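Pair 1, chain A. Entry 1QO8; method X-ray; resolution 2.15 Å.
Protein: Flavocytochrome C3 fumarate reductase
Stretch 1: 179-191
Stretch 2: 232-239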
# COMPACT_ATOMS: atom_id res chain seq x y z
N GLY A 179 -29.03 -30.60 -12.43
CA GLY A 179 -30.15 -29.74 -12.75
C GLY A 179 -29.96 -28.29 -12.35
O GLY A 179 -30.91 -27.57 -12.07
N VAL A 180 -28.70 -27.86 -12.28
CA VAL A 180 -28.41 -26.49 -11.91
C VAL A 180 -28.19 -25.64 -13.16
O VAL A 180 -27.32 -25.91 -13.99
CB VAL A 180 -27.21 -26.46 -10.94
CG1 VAL A 180 -26.69 -25.04 -10.84
CG2 VAL A 180 -27.57 -27.00 -9.57
N GLU A 181 -29.00 -24.62 -13.31
CA GLU A 181 -28.81 -23.63 -14.37
C GLU A 181 -27.90 -22.51 -13.87
O GLU A 181 -28.08 -22.05 -12.74
CB GLU A 181 -30.15 -23.13 -14.85
CG GLU A 181 -30.70 -21.79 -14.44
CD GLU A 181 -32.10 -21.55 -14.99
OE1 GLU A 181 -32.86 -22.56 -15.13
OE2 GLU A 181 -32.46 -20.38 -15.27
N ASP A 182 -26.92 -22.08 -14.63
CA ASP A 182 -26.00 -21.03 -14.21
C ASP A 182 -25.60 -20.31 -15.49
O ASP A 182 -25.88 -20.82 -16.57
CB ASP A 182 -24.81 -21.63 -13.50
CG ASP A 182 -23.84 -20.68 -12.81
OD1 ASP A 182 -24.21 -19.49 -12.63
OD2 ASP A 182 -22.74 -21.18 -12.41
N LYS A 183 -25.11 -19.09 -15.41
CA LYS A 183 -24.73 -18.31 -16.59
C LYS A 183 -23.44 -17.57 -16.23
O LYS A 183 -23.26 -17.18 -15.07
CB LYS A 183 -25.72 -17.23 -17.02
CG LYS A 183 -27.13 -17.72 -17.29
CD LYS A 183 -28.12 -16.62 -17.63
CE LYS A 183 -29.55 -17.16 -17.60
NZ LYS A 183 -29.95 -17.63 -18.97
N VAL A 184 -22.61 -17.41 -17.22
CA VAL A 184 -21.35 -16.70 -17.06
C VAL A 184 -21.57 -15.33 -16.43
O VAL A 184 -20.80 -14.93 -15.55
CB VAL A 184 -20.65 -16.58 -18.40
CG1 VAL A 184 -19.51 -15.57 -18.35
CG2 VAL A 184 -20.08 -17.91 -18.83
N GLU A 185 -22.63 -14.62 -16.81
CA GLU A 185 -22.90 -13.28 -16.31
C GLU A 185 -23.25 -13.39 -14.85
O GLU A 185 -22.95 -12.45 -14.13
CB GLU A 185 -24.00 -12.52 -17.08
CG GLU A 185 -25.01 -13.42 -17.80
CD GLU A 185 -24.40 -14.13 -19.00
OE1 GLU A 185 -23.96 -13.47 -19.97
OE2 GLU A 185 -24.32 -15.37 -18.98
N TRP A 186 -23.91 -14.46 -14.40
CA TRP A 186 -24.19 -14.61 -12.98
C TRP A 186 -22.91 -14.77 -12.16
O TRP A 186 -22.75 -14.18 -11.09
CB TRP A 186 -25.15 -15.78 -12.83
CG TRP A 186 -26.53 -15.48 -13.39
CD1 TRP A 186 -27.00 -14.32 -13.93
CD2 TRP A 186 -27.64 -16.39 -13.41
NE1 TRP A 186 -28.29 -14.43 -14.32
CE2 TRP A 186 -28.72 -15.70 -14.00
CE3 TRP A 186 -27.80 -17.73 -13.04
CZ2 TRP A 186 -29.97 -16.32 -14.21
CZ3 TRP A 186 -29.04 -18.32 -13.24
CH2 TRP A 186 -30.11 -17.62 -13.82
N PHE A 187 -22.04 -15.63 -12.66
CA PHE A 187 -20.70 -15.80 -12.04
C PHE A 187 -19.99 -14.45 -11.96
O PHE A 187 -19.41 -14.04 -10.95
CB PHE A 187 -19.88 -16.80 -12.90
CG PHE A 187 -18.54 -17.21 -12.35
CD1 PHE A 187 -17.54 -16.29 -12.09
CD2 PHE A 187 -18.26 -18.53 -12.06
CE1 PHE A 187 -16.30 -16.66 -11.57
CE2 PHE A 187 -17.03 -18.92 -11.53
CZ PHE A 187 -16.05 -17.98 -11.26
N ILE A 188 -19.96 -13.74 -13.10
CA ILE A 188 -19.34 -12.42 -13.17
C ILE A 188 -19.92 -11.43 -12.21
O ILE A 188 -19.17 -10.96 -11.34
CB ILE A 188 -19.30 -11.90 -14.61
CG1 ILE A 188 -18.35 -12.81 -15.41
CG2 ILE A 188 -18.83 -10.45 -14.76
CD1 ILE A 188 -18.59 -12.66 -16.91
N GLU A 189 -21.25 -11.22 -12.21
CA GLU A 189 -21.88 -10.32 -11.27
C GLU A 189 -21.69 -10.70 -9.81
O GLU A 189 -21.57 -9.87 -8.89
CB GLU A 189 -23.40 -10.36 -11.55
CG GLU A 189 -23.89 -9.85 -12.88
CD GLU A 189 -25.39 -10.03 -13.09
OE1 GLU A 189 -26.20 -10.31 -12.17
OE2 GLU A 189 -25.77 -9.88 -14.28
N ASP A 190 -21.83 -12.02 -9.52
CA ASP A 190 -21.64 -12.48 -8.15
C ASP A 190 -20.27 -12.09 -7.63
O ASP A 190 -20.07 -11.69 -6.48
CB ASP A 190 -21.80 -14.02 -8.09
CG ASP A 190 -23.23 -14.56 -8.18
OD1 ASP A 190 -24.22 -13.82 -8.35
OD2 ASP A 190 -23.45 -15.80 -8.12
N ALA A 191 -19.23 -12.33 -8.46
CA ALA A 191 -17.88 -11.95 -8.06
C ALA A 191 -17.77 -10.43 -7.86
O ALA A 191 -17.12 -9.91 -6.93
CB ALA A 191 -16.86 -12.44 -9.13
N GLY A 232 -20.99 -19.17 -0.26
CA GLY A 232 -21.35 -17.82 0.11
C GLY A 232 -21.13 -16.82 -0.98
O GLY A 232 -20.13 -16.88 -1.70
N GLY A 233 -22.18 -16.06 -1.32
CA GLY A 233 -22.10 -15.04 -2.35
C GLY A 233 -22.48 -15.58 -3.70
O GLY A 233 -22.53 -14.84 -4.68
N ALA A 234 -22.69 -16.90 -3.79
CA ALA A 234 -23.03 -17.44 -5.12
C ALA A 234 -24.57 -17.61 -5.14
O ALA A 234 -25.16 -17.99 -4.11
CB ALA A 234 -22.37 -18.75 -5.36
N ARG A 235 -25.13 -17.35 -6.31
CA ARG A 235 -26.60 -17.34 -6.34
C ARG A 235 -27.11 -18.72 -6.72
O ARG A 235 -28.26 -19.02 -6.48
CB ARG A 235 -27.06 -16.23 -7.29
CG ARG A 235 -27.01 -16.62 -8.73
CD ARG A 235 -27.44 -15.49 -9.68
NE ARG A 235 -26.55 -14.34 -9.50
CZ ARG A 235 -26.60 -13.23 -10.24
NH1 ARG A 235 -27.51 -13.16 -11.21
NH2 ARG A 235 -25.78 -12.20 -10.05
N VAL A 236 -26.33 -19.57 -7.36
CA VAL A 236 -26.58 -20.98 -7.58
C VAL A 236 -25.32 -21.80 -7.21
O VAL A 236 -24.25 -21.25 -6.85
CB VAL A 236 -26.96 -21.31 -9.02
CG1 VAL A 236 -27.56 -22.73 -9.06
CG2 VAL A 236 -28.07 -20.48 -9.67
N ASP A 237 -25.44 -23.12 -7.25
CA ASP A 237 -24.41 -24.04 -6.79
C ASP A 237 -23.32 -24.10 -7.86
O ASP A 237 -23.71 -24.37 -8.98
CB ASP A 237 -25.00 -25.45 -6.65
CG ASP A 237 -26.02 -25.56 -5.55
OD1 ASP A 237 -26.66 -24.55 -5.17
OD2 ASP A 237 -26.16 -26.72 -5.11
N ARG A 238 -22.10 -23.74 -7.54
CA ARG A 238 -21.04 -23.65 -8.57
C ARG A 238 -19.71 -24.18 -8.09
O ARG A 238 -18.67 -24.18 -8.73
CB ARG A 238 -20.80 -22.12 -8.63
CG ARG A 238 -20.75 -21.57 -10.02
CD ARG A 238 -20.53 -20.05 -9.93
NE ARG A 238 -21.69 -19.44 -10.58
CZ ARG A 238 -22.30 -18.43 -9.94
NH1 ARG A 238 -21.92 -17.93 -8.77
NH2 ARG A 238 -23.37 -17.95 -10.54
N THR A 239 -19.58 -24.60 -6.87
CA THR A 239 -18.36 -25.00 -6.19
C THR A 239 -18.15 -26.51 -6.31
O THR A 239 -19.00 -27.24 -5.81
CB THR A 239 -18.55 -24.57 -4.71
OG1 THR A 239 -18.81 -23.17 -4.57
CG2 THR A 239 -17.28 -24.95 -3.94
O HOH W 1 -21.97 -12.00 -4.35

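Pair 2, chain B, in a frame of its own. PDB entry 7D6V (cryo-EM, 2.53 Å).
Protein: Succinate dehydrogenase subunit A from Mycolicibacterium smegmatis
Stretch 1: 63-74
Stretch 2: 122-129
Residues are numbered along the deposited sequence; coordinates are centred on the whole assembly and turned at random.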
# COMPACT_ATOMS: atom_id res chain seq x y z
N THR B 63 22.78 -1.46 -23.52
CA THR B 63 22.77 -0.22 -24.28
C THR B 63 22.31 -0.39 -25.72
O THR B 63 22.29 0.59 -26.47
CB THR B 63 24.16 0.41 -24.27
OG1 THR B 63 25.05 -0.39 -25.05
CG2 THR B 63 24.68 0.50 -22.85
N LYS B 64 21.94 -1.60 -26.13
CA LYS B 64 21.42 -1.82 -27.48
C LYS B 64 19.98 -1.37 -27.63
O LYS B 64 19.47 -1.35 -28.76
CB LYS B 64 21.55 -3.29 -27.87
CG LYS B 64 22.88 -3.66 -28.49
CD LYS B 64 22.85 -5.07 -29.05
CE LYS B 64 22.29 -6.05 -28.03
NZ LYS B 64 21.94 -7.36 -28.65
N ASP B 65 19.31 -1.03 -26.54
CA ASP B 65 17.94 -0.55 -26.60
C ASP B 65 17.88 0.85 -27.20
O ASP B 65 18.85 1.62 -27.15
CB ASP B 65 17.31 -0.55 -25.21
CG ASP B 65 15.82 -0.76 -25.25
OD1 ASP B 65 15.27 -0.88 -26.36
OD2 ASP B 65 15.20 -0.80 -24.18
N SER B 66 16.73 1.17 -27.78
CA SER B 66 16.48 2.49 -28.34
C SER B 66 14.97 2.70 -28.36
O SER B 66 14.20 1.78 -28.08
CB SER B 66 17.08 2.63 -29.74
OG SER B 66 16.66 1.58 -30.59
N TRP B 67 14.57 3.93 -28.67
CA TRP B 67 13.14 4.20 -28.80
C TRP B 67 12.55 3.54 -30.03
O TRP B 67 11.35 3.27 -30.06
CB TRP B 67 12.86 5.71 -28.79
CG TRP B 67 13.24 6.44 -30.05
CD1 TRP B 67 14.37 7.15 -30.27
CD2 TRP B 67 12.46 6.54 -31.25
NE1 TRP B 67 14.36 7.68 -31.54
CE2 TRP B 67 13.19 7.32 -32.16
CE3 TRP B 67 11.21 6.04 -31.64
CZ2 TRP B 67 12.73 7.61 -33.44
CZ3 TRP B 67 10.76 6.33 -32.91
CH2 TRP B 67 11.51 7.11 -33.79
N GLN B 68 13.36 3.27 -31.06
CA GLN B 68 12.88 2.54 -32.22
C GLN B 68 12.49 1.11 -31.86
O GLN B 68 11.46 0.60 -32.31
CB GLN B 68 13.95 2.54 -33.31
CG GLN B 68 14.12 3.87 -34.02
CD GLN B 68 15.24 4.70 -33.44
OE1 GLN B 68 15.66 4.50 -32.29
NE2 GLN B 68 15.75 5.64 -34.22
N VAL B 69 13.31 0.44 -31.04
CA VAL B 69 13.01 -0.92 -30.62
C VAL B 69 11.74 -0.96 -29.78
O VAL B 69 10.88 -1.82 -29.97
CB VAL B 69 14.21 -1.52 -29.87
CG1 VAL B 69 13.89 -2.93 -29.39
CG2 VAL B 69 15.44 -1.53 -30.76
N HIS B 70 11.61 -0.02 -28.84
CA HIS B 70 10.41 0.05 -28.02
C HIS B 70 9.18 0.35 -28.86
O HIS B 70 8.10 -0.20 -28.63
CB HIS B 70 10.60 1.11 -26.93
CG HIS B 70 9.58 1.07 -25.84
ND1 HIS B 70 9.66 1.86 -24.72
CD2 HIS B 70 8.45 0.33 -25.71
CE1 HIS B 70 8.63 1.61 -23.93
NE2 HIS B 70 7.88 0.69 -24.51
N PHE B 71 9.33 1.24 -29.85
CA PHE B 71 8.22 1.55 -30.75
C PHE B 71 7.78 0.32 -31.53
O PHE B 71 6.58 0.06 -31.66
CB PHE B 71 8.63 2.68 -31.69
CG PHE B 71 7.67 2.92 -32.82
CD1 PHE B 71 6.43 3.50 -32.58
CD2 PHE B 71 8.01 2.58 -34.11
CE1 PHE B 71 5.56 3.72 -33.62
CE2 PHE B 71 7.13 2.81 -35.15
CZ PHE B 71 5.91 3.38 -34.90
N GLY B 72 8.73 -0.43 -32.07
CA GLY B 72 8.38 -1.65 -32.78
C GLY B 72 7.73 -2.68 -31.88
O GLY B 72 6.79 -3.37 -32.29
N ASP B 73 8.21 -2.80 -30.64
CA ASP B 73 7.61 -3.72 -29.69
C ASP B 73 6.17 -3.33 -29.38
O ASP B 73 5.29 -4.20 -29.30
CB ASP B 73 8.44 -3.77 -28.41
CG ASP B 73 9.74 -4.50 -28.59
OD1 ASP B 73 9.98 -5.04 -29.69
OD2 ASP B 73 10.54 -4.54 -27.64
N THR B 74 5.92 -2.04 -29.20
CA THR B 74 4.56 -1.58 -28.93
C THR B 74 3.65 -1.80 -30.13
O THR B 74 2.50 -2.22 -29.98
CB THR B 74 4.58 -0.10 -28.53
OG1 THR B 74 5.19 0.04 -27.25
CG2 THR B 74 3.18 0.47 -28.48
N GLY B 122 7.42 -9.83 -20.96
CA GLY B 122 6.97 -10.64 -22.08
C GLY B 122 7.24 -10.11 -23.47
O GLY B 122 8.02 -10.70 -24.22
N GLY B 123 6.60 -9.00 -23.83
CA GLY B 123 6.67 -8.52 -25.20
C GLY B 123 7.78 -7.55 -25.52
O GLY B 123 7.83 -7.04 -26.64
N HIS B 124 8.69 -7.29 -24.59
CA HIS B 124 9.78 -6.35 -24.80
C HIS B 124 11.04 -7.09 -25.23
O HIS B 124 11.36 -8.16 -24.71
CB HIS B 124 10.06 -5.55 -23.53
CG HIS B 124 8.84 -4.88 -22.96
ND1 HIS B 124 8.45 -3.62 -23.33
CD2 HIS B 124 7.94 -5.31 -22.05
CE1 HIS B 124 7.35 -3.29 -22.67
NE2 HIS B 124 7.03 -4.30 -21.88
N THR B 125 11.75 -6.51 -26.20
CA THR B 125 12.97 -7.13 -26.71
C THR B 125 14.11 -7.05 -25.70
O THR B 125 14.93 -7.97 -25.62
CB THR B 125 13.38 -6.48 -28.03
OG1 THR B 125 12.30 -6.60 -28.97
CG2 THR B 125 14.61 -7.15 -28.61
N TYR B 126 14.17 -5.98 -24.92
CA TYR B 126 15.26 -5.72 -24.00
C TYR B 126 14.68 -5.39 -22.63
O TYR B 126 13.52 -5.01 -22.51
CB TYR B 126 16.12 -4.55 -24.50
CG TYR B 126 16.83 -4.84 -25.80
CD1 TYR B 126 16.64 -4.04 -26.91
CD2 TYR B 126 17.69 -5.92 -25.92
CE1 TYR B 126 17.28 -4.29 -28.09
CE2 TYR B 126 18.34 -6.18 -27.10
CZ TYR B 126 18.13 -5.37 -28.18
OH TYR B 126 18.78 -5.63 -29.37
N PRO B 127 15.48 -5.55 -21.56
CA PRO B 127 14.99 -5.19 -20.22
C PRO B 127 14.71 -3.70 -20.14
O PRO B 127 15.59 -2.87 -20.39
CB PRO B 127 16.14 -5.61 -19.30
CG PRO B 127 16.97 -6.54 -20.11
CD PRO B 127 16.84 -6.10 -21.52
N ARG B 128 13.48 -3.36 -19.78
CA ARG B 128 13.01 -1.98 -19.84
C ARG B 128 12.27 -1.51 -18.60
O ARG B 128 12.15 -0.30 -18.41
CB ARG B 128 12.07 -1.79 -21.04
CG ARG B 128 12.76 -1.47 -22.33
CD ARG B 128 11.81 -0.81 -23.29
NE ARG B 128 11.15 -1.76 -24.17
CZ ARG B 128 11.70 -2.28 -25.26
NH1 ARG B 128 12.92 -1.95 -25.63
NH2 ARG B 128 11.02 -3.14 -26.00
N LEU B 129 11.77 -2.41 -17.77
CA LEU B 129 10.78 -2.06 -16.75
C LEU B 129 11.49 -1.59 -15.49
O LEU B 129 12.04 -2.40 -14.74
CB LEU B 129 9.86 -3.24 -16.47
CG LEU B 129 8.58 -3.30 -17.32
CD1 LEU B 129 8.90 -3.59 -18.77
CD2 LEU B 129 7.63 -4.34 -16.77

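In both pairs the first turns of a helix, preceded by a short loop, pack against a segment without regular secondary structure. The two arrangements superpose with an RMSD of 0.3 Å over 14 central residues, and the helices begin at matched positions, V184(A) in pair 1 and W67(B) in pair 2.

At the centre of both contacts an arginine is held between two aspartates. R238(A) and R128(B) coincide, as do D190(A) with D73(B) on the helix and D182(A) with D65(B) just before it. In pair 1, R238(A) NH2 donates to D182(A) OD1 and R238(A) NE to D182(A) OD2, both at 2.7 Å, while R238(A) NH1 reaches D190(A) OD2 at 2.7 Å. The guanidinium thus ties the loop to the helix at both carboxylates. Pair 2 keeps both salt bridges but uses different nitrogens: R128(B) NH1 lies 2.7 Å from D65(B) OD1, and R128(B) NH2 pairs with D73(B) OD2, an approach modelled too close for its length to be trusted.

The ring beside this arginine differs. H70(B) takes the place of F187(A). Both rings meet the CD of the arginine: F187(A) CD2 lies 3.5 Å from R238(A) CD, and R128(B) CD sits over the face of H70(B). In pair 2 the guanidinium also lies flat on the imidazole, centres 4.5 Å apart and planes at 10°. H124(B), matching A234(A), adds a second ring in pair 2, its edge turned toward the face of H70(B).

The helical aspartate also receives a backbone amide in both pairs: R235(A) N donates to D190(A) OD2 at 2.9 Å, and T125(B) N to D73(B) OD2. Beyond the amide, this matched position diverges. T125(B) is short, and its OG1 donates to D73(B) OD1 at 2.9 Å. R235(A) reaches across the helix, its NE donating to D190(A) OD1 at 2.6 Å and its NH2 to E189(A) OE1 at 2.9 Å; G72(B), which matches E189(A), offers no carboxylate. The R235(A) guanidinium stacks on W186(A), centres 4.2 Å apart. At the matching place, V69(B) makes a smaller contact, V69(B) CG1 lying 3.8 Å from T125(B) CB.

Bulk is redistributed at the next position. V236(A) packs between the loop and the tryptophan, V236(A) CG1 being 3.0 Å from V180(A) CG1 and V236(A) CG2 4.3 Å from W186(A) CZ3. Y126(B) replaces it: its CD1 lies 3.9 Å from V69(B) CG1, and its ring edge faces D65(B) OD1. Large helix residue with small loop residue in pair 1 becomes small with large in pair 2.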